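PDB 5VU3: competence damage-inducible protein A from Enterobacter cloacae subsp. cloacae, which is of unknown function but belongs to the CinA family, some of whose members deamidate nicotinamide mononucleotide. Local coordinates for residues G41-A46 and V106-S111; Y57-V62 and A96-I101. All blocks are in the same frame, centred on the assembly; numbering follows the deposited sequence.

Contact 1 of 2, residues G41-A46 and V106-S111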
ATOM      1  N   GLY A  41      -0.547   4.079   1.685  1.00 17.27           N
ATOM      2  CA  GLY A  41       0.042   2.783   1.958  1.00 18.09           C
ATOM      3  C   GLY A  41       0.566   2.616   3.370  1.00 19.20           C
ATOM      4  O   GLY A  41       1.044   1.527   3.705  1.00 17.48           O
ATOM      5  N   LYS A  42       0.504   3.666   4.198  1.00 16.84           N
ATOM      6  CA  LYS A  42       0.964   3.556   5.581  1.00 20.76           C
ATOM      7  C   LYS A  42       0.151   2.539   6.362  1.00 21.00           C
ATOM      8  O   LYS A  42       0.671   1.912   7.295  1.00 17.84           O
ATOM      9  CB  LYS A  42       0.886   4.914   6.273  1.00 22.60           C
ATOM     10  CG  LYS A  42       1.917   5.914   5.780  1.00 28.82           C
ATOM     11  CD  LYS A  42       3.260   5.664   6.395  1.00 29.16           C
ATOM     12  CE  LYS A  42       4.127   6.911   6.356  1.00 32.61           C
ATOM     13  NZ  LYS A  42       5.474   6.610   6.917  1.00 36.38           N
ATOM     14  N   LEU A  43      -1.128   2.379   6.026  1.00 17.03           N
ATOM     15  CA  LEU A  43      -1.922   1.380   6.728  1.00 17.89           C
ATOM     16  C   LEU A  43      -1.469  -0.022   6.343  1.00 15.80           C
ATOM     17  O   LEU A  43      -1.238  -0.865   7.213  1.00 17.38           O
ATOM     18  CB  LEU A  43      -3.413   1.585   6.447  1.00 18.37           C
ATOM     19  CG  LEU A  43      -4.394   0.565   7.033  1.00 16.34           C
ATOM     20  CD1 LEU A  43      -4.220   0.426   8.555  1.00 17.92           C
ATOM     21  CD2 LEU A  43      -5.821   0.942   6.674  1.00 19.87           C
ATOM     22  N   SER A  44      -1.294  -0.280   5.041  1.00 15.44           N
ATOM     23  CA  SER A  44      -0.808  -1.589   4.614  0.50 16.62           C
ATOM     24  C   SER A  44       0.567  -1.888   5.200  1.00 18.31           C
ATOM     25  O   SER A  44       0.840  -3.021   5.617  1.00 19.44           O
ATOM     26  CB  SER A  44      -0.768  -1.663   3.088  0.50 17.47           C
ATOM     27  OG  SER A  44      -0.083  -2.823   2.660  0.50 17.11           O
ATOM     28  N   VAL A  45       1.448  -0.883   5.244  1.00 15.87           N
ATOM     29  CA  VAL A  45       2.784  -1.076   5.811  1.00 20.13           C
ATOM     30  C   VAL A  45       2.679  -1.537   7.259  1.00 20.86           C
ATOM     31  O   VAL A  45       3.361  -2.478   7.680  1.00 19.64           O
ATOM     32  CB  VAL A  45       3.614   0.216   5.694  1.00 20.28           C
ATOM     33  CG1 VAL A  45       4.777   0.206   6.706  1.00 23.08           C
ATOM     34  CG2 VAL A  45       4.156   0.386   4.276  1.00 17.04           C
ATOM     35  N   ALA A  46       1.819  -0.879   8.039  1.00 16.91           N
ATOM     36  CA  ALA A  46       1.649  -1.256   9.441  1.00 19.96           C
ATOM     37  C   ALA A  46       1.163  -2.693   9.570  1.00 18.98           C
ATOM     38  O   ALA A  46       1.648  -3.448  10.424  1.00 17.07           O
ATOM     39  CB  ALA A  46       0.670  -0.302  10.124  1.00 21.41           C
ATOM     40  N   VAL A 106     -13.135  -8.807   6.442  1.00 18.38           N
ATOM     41  CA  VAL A 106     -13.130  -7.491   7.059  1.00 21.11           C
ATOM     42  C   VAL A 106     -12.360  -6.550   6.145  1.00 20.56           C
ATOM     43  O   VAL A 106     -11.345  -6.936   5.557  1.00 22.24           O
ATOM     44  CB  VAL A 106     -12.494  -7.532   8.467  1.00 22.49           C
ATOM     45  CG1 VAL A 106     -12.482  -6.149   9.097  1.00 19.99           C
ATOM     46  CG2 VAL A 106     -13.225  -8.536   9.368  1.00 22.47           C
ATOM     47  N   SER A 107     -12.837  -5.317   6.026  1.00 20.06           N
ATOM     48  CA  SER A 107     -12.129  -4.319   5.243  1.00 18.61           C
ATOM     49  C   SER A 107     -12.155  -2.981   5.963  1.00 19.18           C
ATOM     50  O   SER A 107     -13.074  -2.685   6.730  1.00 18.84           O
ATOM     51  CB  SER A 107     -12.725  -4.172   3.840  1.00 20.28           C
ATOM     52  OG  SER A 107     -14.032  -3.614   3.894  1.00 22.18           O
ATOM     53  N   ILE A 108     -11.114  -2.187   5.716  1.00 16.68           N
ATOM     54  CA  ILE A 108     -11.029  -0.792   6.128  1.00 16.63           C
ATOM     55  C   ILE A 108     -10.873   0.048   4.874  1.00 17.02           C
ATOM     56  O   ILE A 108     -10.025  -0.253   4.026  1.00 18.82           O
ATOM     57  CB  ILE A 108      -9.835  -0.540   7.067  1.00 17.62           C
ATOM     58  CG1 ILE A 108      -9.883  -1.448   8.301  1.00 16.90           C
ATOM     59  CG2 ILE A 108      -9.757   0.940   7.426  1.00 20.69           C
ATOM     60  CD1 ILE A 108      -8.693  -1.235   9.234  1.00 20.39           C
ATOM     61  N   ALA A 109     -11.669   1.105   4.762  1.00 19.12           N
ATOM     62  CA  ALA A 109     -11.484   2.096   3.714  1.00 19.64           C
ATOM     63  C   ALA A 109     -11.232   3.448   4.357  1.00 19.65           C
ATOM     64  O   ALA A 109     -11.901   3.816   5.326  1.00 20.63           O
ATOM     65  CB  ALA A 109     -12.704   2.166   2.780  1.00 18.72           C
ATOM     66  N   ILE A 110     -10.266   4.191   3.818  1.00 16.21           N
ATOM     67  CA  ILE A 110      -9.965   5.546   4.278  1.00 16.26           C
ATOM     68  C   ILE A 110      -9.959   6.472   3.070  1.00 21.05           C
ATOM     69  O   ILE A 110      -9.329   6.161   2.053  1.00 19.40           O
ATOM     70  CB  ILE A 110      -8.610   5.610   5.007  1.00 20.76           C
ATOM     71  CG1 ILE A 110      -8.571   4.614   6.167  1.00 22.45           C
ATOM     72  CG2 ILE A 110      -8.327   7.020   5.489  1.00 19.65           C
ATOM     73  CD1 ILE A 110      -7.238   4.598   6.902  1.00 21.07           C
ATOM     74  N   SER A 111     -10.675   7.595   3.166  1.00 18.76           N
ATOM     75  CA  SER A 111     -10.659   8.604   2.109  1.00 16.16           C
ATOM     76  C   SER A 111     -10.685   9.980   2.758  1.00 19.68           C
ATOM     77  O   SER A 111     -11.620  10.295   3.501  1.00 21.14           O
ATOM     78  CB  SER A 111     -11.843   8.431   1.155  1.00 19.33           C
ATOM     79  OG  SER A 111     -11.796   9.392   0.118  1.00 21.62           O
TER
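Leu43, at the start of helix 42-49, faces the strand of residues 106-111, with its CA 9.4 Å from the CA of Ile108. No hydrogen bond joins the two segments; the contact is made by methyl groups alone. A single branch of Leu43 does the touching. With CG anti to the backbone N (chi1 176°), the side chain reaches out from the helix and brings CD2 to two isoleucines. Each isoleucine offers a different arm. Leu43 CD2 lies 4.0 Å from Ile108 CG2, the short branch, and 3.9 Å from Ile110 CD1, the tip of the long one. Both isoleucines have the same torsions, so their places along the strand decide which methyl meets the leucine. Leu43 crosses both isoleucines obliquely.

The helix start is held by Glu36. Its OE1 accepts hydrogen bonds from Gly41 N and Leu43 N, and its OE2 accepts one from Ser44 N. Helix 149-167 packs on the same side, where Ser160 meets Leu43 and Leu164 meets Ile108. Ala109 points away from Leu43 and meets helix 88-101, so strand 106-112 is sandwiched between helical layers, as expected of a three-layer alpha/beta fold.

Contact 2 of 2, residues Y57-V62 and A96-I101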
ATOM      1  N   TYR A  57      -3.745 -10.990   6.693  1.00 18.77           N
ATOM      2  CA  TYR A  57      -3.752  -9.846   5.791  1.00 18.21           C
ATOM      3  C   TYR A  57      -3.188 -10.268   4.445  1.00 22.72           C
ATOM      4  O   TYR A  57      -2.128 -10.899   4.379  1.00 23.86           O
ATOM      5  CB  TYR A  57      -2.953  -8.667   6.373  1.00 15.36           C
ATOM      6  CG  TYR A  57      -3.033  -7.389   5.556  1.00 19.76           C
ATOM      7  CD1 TYR A  57      -1.891  -6.813   5.027  1.00 21.41           C
ATOM      8  CD2 TYR A  57      -4.253  -6.755   5.325  1.00 16.64           C
ATOM      9  CE1 TYR A  57      -1.951  -5.643   4.275  1.00 20.29           C
ATOM     10  CE2 TYR A  57      -4.326  -5.585   4.572  1.00 15.80           C
ATOM     11  CZ  TYR A  57      -3.166  -5.030   4.061  1.00 23.01           C
ATOM     12  OH  TYR A  57      -3.218  -3.867   3.321  1.00 21.56           O
ATOM     13  N   ASP A  58      -3.908  -9.929   3.376  1.00 20.55           N
ATOM     14  CA  ASP A  58      -3.507 -10.313   2.028  1.00 23.81           C
ATOM     15  C   ASP A  58      -3.420  -9.079   1.125  1.00 24.60           C
ATOM     16  O   ASP A  58      -2.320  -8.721   0.705  1.00 21.87           O
ATOM     17  CB  ASP A  58      -4.480 -11.355   1.471  1.00 22.09           C
ATOM     18  CG  ASP A  58      -4.007 -11.971   0.165  1.00 24.48           C
ATOM     19  OD1 ASP A  58      -2.909 -11.619  -0.310  1.00 27.51           O
ATOM     20  OD2 ASP A  58      -4.736 -12.817  -0.394  1.00 27.26           O
ATOM     21  N   VAL A  59      -4.534  -8.409   0.857  1.00 19.86           N
ATOM     22  CA  VAL A  59      -4.619  -7.417  -0.209  1.00 20.08           C
ATOM     23  C   VAL A  59      -4.699  -6.024   0.395  1.00 19.70           C
ATOM     24  O   VAL A  59      -5.502  -5.772   1.303  1.00 19.48           O
ATOM     25  CB  VAL A  59      -5.828  -7.681  -1.119  1.00 17.77           C
ATOM     26  CG1 VAL A  59      -6.025  -6.519  -2.102  1.00 18.49           C
ATOM     27  CG2 VAL A  59      -5.653  -9.015  -1.842  1.00 19.93           C
ATOM     28  N   GLY A  60      -3.885  -5.114  -0.135  1.00 16.84           N
ATOM     29  CA  GLY A  60      -3.976  -3.709   0.215  1.00 16.26           C
ATOM     30  C   GLY A  60      -3.988  -2.863  -1.038  1.00 20.27           C
ATOM     31  O   GLY A  60      -3.163  -3.061  -1.939  1.00 21.06           O
ATOM     32  N   LEU A  61      -4.924  -1.925  -1.127  1.00 17.54           N
ATOM     33  CA  LEU A  61      -5.031  -1.069  -2.296  1.00 15.16           C
ATOM     34  C   LEU A  61      -4.807   0.380  -1.902  1.00 17.57           C
ATOM     35  O   LEU A  61      -5.296   0.842  -0.865  1.00 20.21           O
ATOM     36  CB  LEU A  61      -6.397  -1.222  -2.980  1.00 16.38           C
ATOM     37  CG  LEU A  61      -6.641  -0.321  -4.194  1.00 20.21           C
ATOM     38  CD1 LEU A  61      -5.778  -0.719  -5.395  1.00 23.96           C
ATOM     39  CD2 LEU A  61      -8.128  -0.317  -4.567  1.00 24.06           C
ATOM     40  N   VAL A  62      -4.047   1.085  -2.730  1.00 15.00           N
ATOM     41  CA  VAL A  62      -3.834   2.520  -2.601  1.00 17.08           C
ATOM     42  C   VAL A  62      -4.372   3.154  -3.872  1.00 18.40           C
ATOM     43  O   VAL A  62      -4.010   2.726  -4.973  1.00 18.73           O
ATOM     44  CB  VAL A  62      -2.344   2.853  -2.404  1.00 19.07           C
ATOM     45  CG1 VAL A  62      -2.111   4.339  -2.527  1.00 21.10           C
ATOM     46  CG2 VAL A  62      -1.862   2.328  -1.050  1.00 18.55           C
ATOM     47  N   ALA A  96     -16.882  -2.020   0.736  1.00 20.76           N
ATOM     48  CA  ALA A  96     -17.616  -3.177   0.241  1.00 23.76           C
ATOM     49  C   ALA A  96     -16.908  -3.801  -0.954  1.00 21.29           C
ATOM     50  O   ALA A  96     -16.802  -5.029  -1.060  1.00 24.67           O
ATOM     51  CB  ALA A  96     -19.046  -2.772  -0.133  1.00 23.59           C
ATOM     52  N   SER A  97     -16.416  -2.968  -1.867  1.00 19.86           N
ATOM     53  CA  SER A  97     -15.790  -3.480  -3.079  1.00 22.52           C
ATOM     54  C   SER A  97     -14.455  -4.162  -2.777  1.00 23.98           C
ATOM     55  O   SER A  97     -14.191  -5.264  -3.270  1.00 23.01           O
ATOM     56  CB  SER A  97     -15.603  -2.344  -4.079  1.00 25.34           C
ATOM     57  OG  SER A  97     -14.764  -2.745  -5.148  1.00 32.70           O
ATOM     58  N   ILE A  98     -13.595  -3.528  -1.972  1.00 21.76           N
ATOM     59  CA  ILE A  98     -12.284  -4.138  -1.724  1.00 18.31           C
ATOM     60  C   ILE A  98     -12.440  -5.436  -0.941  1.00 20.27           C
ATOM     61  O   ILE A  98     -11.675  -6.386  -1.144  1.00 19.89           O
ATOM     62  CB  ILE A  98     -11.329  -3.154  -1.019  1.00 19.24           C
ATOM     63  CG1 ILE A  98      -9.892  -3.698  -1.014  1.00 18.56           C
ATOM     64  CG2 ILE A  98     -11.783  -2.855   0.413  1.00 17.77           C
ATOM     65  CD1 ILE A  98      -9.301  -3.920  -2.399  1.00 23.48           C
ATOM     66  N   ARG A  99     -13.442  -5.512  -0.066  1.00 25.16           N
ATOM     67  CA  ARG A  99     -13.718  -6.754   0.645  1.00 24.80           C
ATOM     68  C   ARG A  99     -14.039  -7.883  -0.330  1.00 24.30           C
ATOM     69  O   ARG A  99     -13.591  -9.022  -0.149  1.00 21.52           O
ATOM     70  CB  ARG A  99     -14.865  -6.525   1.633  1.00 22.86           C
ATOM     71  CG  ARG A  99     -15.249  -7.735   2.445  1.00 27.52           C
ATOM     72  CD  ARG A  99     -16.428  -7.447   3.363  1.00 26.42           C
ATOM     73  NE  ARG A  99     -16.937  -8.681   3.955  1.00 29.18           N
ATOM     74  CZ  ARG A  99     -17.985  -9.367   3.509  1.00 33.39           C
ATOM     75  NH1 ARG A  99     -18.676  -8.942   2.461  1.00 31.09           N
ATOM     76  NH2 ARG A  99     -18.348 -10.488   4.122  1.00 35.88           N
ATOM     77  N   ASP A 100     -14.788  -7.581  -1.389  1.00 26.03           N
ATOM     78  CA  ASP A 100     -15.115  -8.603  -2.379  1.00 27.86           C
ATOM     79  C   ASP A 100     -13.914  -8.933  -3.261  1.00 22.91           C
ATOM     80  O   ASP A 100     -13.639 -10.107  -3.540  1.00 23.60           O
ATOM     81  CB  ASP A 100     -16.289  -8.137  -3.234  1.00 36.41           C
ATOM     82  CG  ASP A 100     -17.573  -8.045  -2.448  1.00 43.24           C
ATOM     83  OD1 ASP A 100     -17.769  -8.880  -1.534  1.00 46.52           O
ATOM     84  OD2 ASP A 100     -18.382  -7.140  -2.750  1.00 41.23           O
ATOM     85  N   ILE A 101     -13.203  -7.905  -3.733  1.00 22.48           N
ATOM     86  CA  ILE A 101     -12.055  -8.130  -4.609  1.00 21.67           C
ATOM     87  C   ILE A 101     -11.014  -8.999  -3.915  1.00 20.61           C
ATOM     88  O   ILE A 101     -10.408  -9.888  -4.532  1.00 23.12           O
ATOM     89  CB  ILE A 101     -11.464  -6.779  -5.058  1.00 24.68           C
ATOM     90  CG1 ILE A 101     -12.370  -6.111  -6.099  1.00 26.83           C
ATOM     91  CG2 ILE A 101     -10.051  -6.950  -5.616  1.00 26.99           C
ATOM     92  CD1 ILE A 101     -12.151  -4.602  -6.200  1.00 25.85           C
TER
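Tyr57 OH, on the strand whose Val59 and Leu61 meet Ile98, is hydrogen-bonded to Thr34 OG1 of the neighbouring strand 32-37. The hydroxyl end of the ring comes down on Gly60, with Tyr57 OH 3.2 Å from Gly60 CA. It can come this close because glycine has no side chain there. The tyrosine lies on the face of the strand turned from helix 88-101, while Val59 and Leu61 point toward that helix.

Ile98 reaches back from the helix. The CA of Leu61 is 7.9 Å from the CA of Ile98. CG1 of Ile98 is anti to the backbone N (chi1 -169°), which carries CD1 out toward the strand. This one methyl bridges two residues: Ile98 CD1 is 4.0 Å from Leu61 CB and 4.2 Å from Val59 CG1. Val59 and Ile98 lie alongside one another with their chains running opposite ways. Leu73 of helix 66-73 also packs on both Leu61 and Ile98.

At the strand edge, Gly60, Leu61 and Val62 form an antiparallel ladder with a strand of the second subunit, so the sheet continues across the interface, and Asp58 OD1 and OD2 are hydrogen-bonded to Phe64 N and Ser65 OG of that subunit, respectively.

The chemistry is therefore divided. The three residues that touch between helix and strand are buried and joined purely by apolar packing, without hydrogen bonds. The polar bonds lie around them, within the chain and between subunits.

How the contacts relate
Contact 1 and contact 2 lie on the two faces of one sheet, with centres 9 Å apart. Contact 2 is nested in the chain between the two segments of contact 1. Helix 42-49 leads into strand 57-63, and helix 88-101 leads into strand 106-112, so each contact takes one element from each pair. They also touch directly. Ser107 CB is 3.8 Å from Ile98 CG2 on the helix 88-101 face. On the other face, Ser44 CB is 3.3 Å from Tyr57 OH. Gly41 N and Val62 CG2 are 3.5 Å apart. Both contacts border the second subunit, where Ser44 packs on Val62 of that chain.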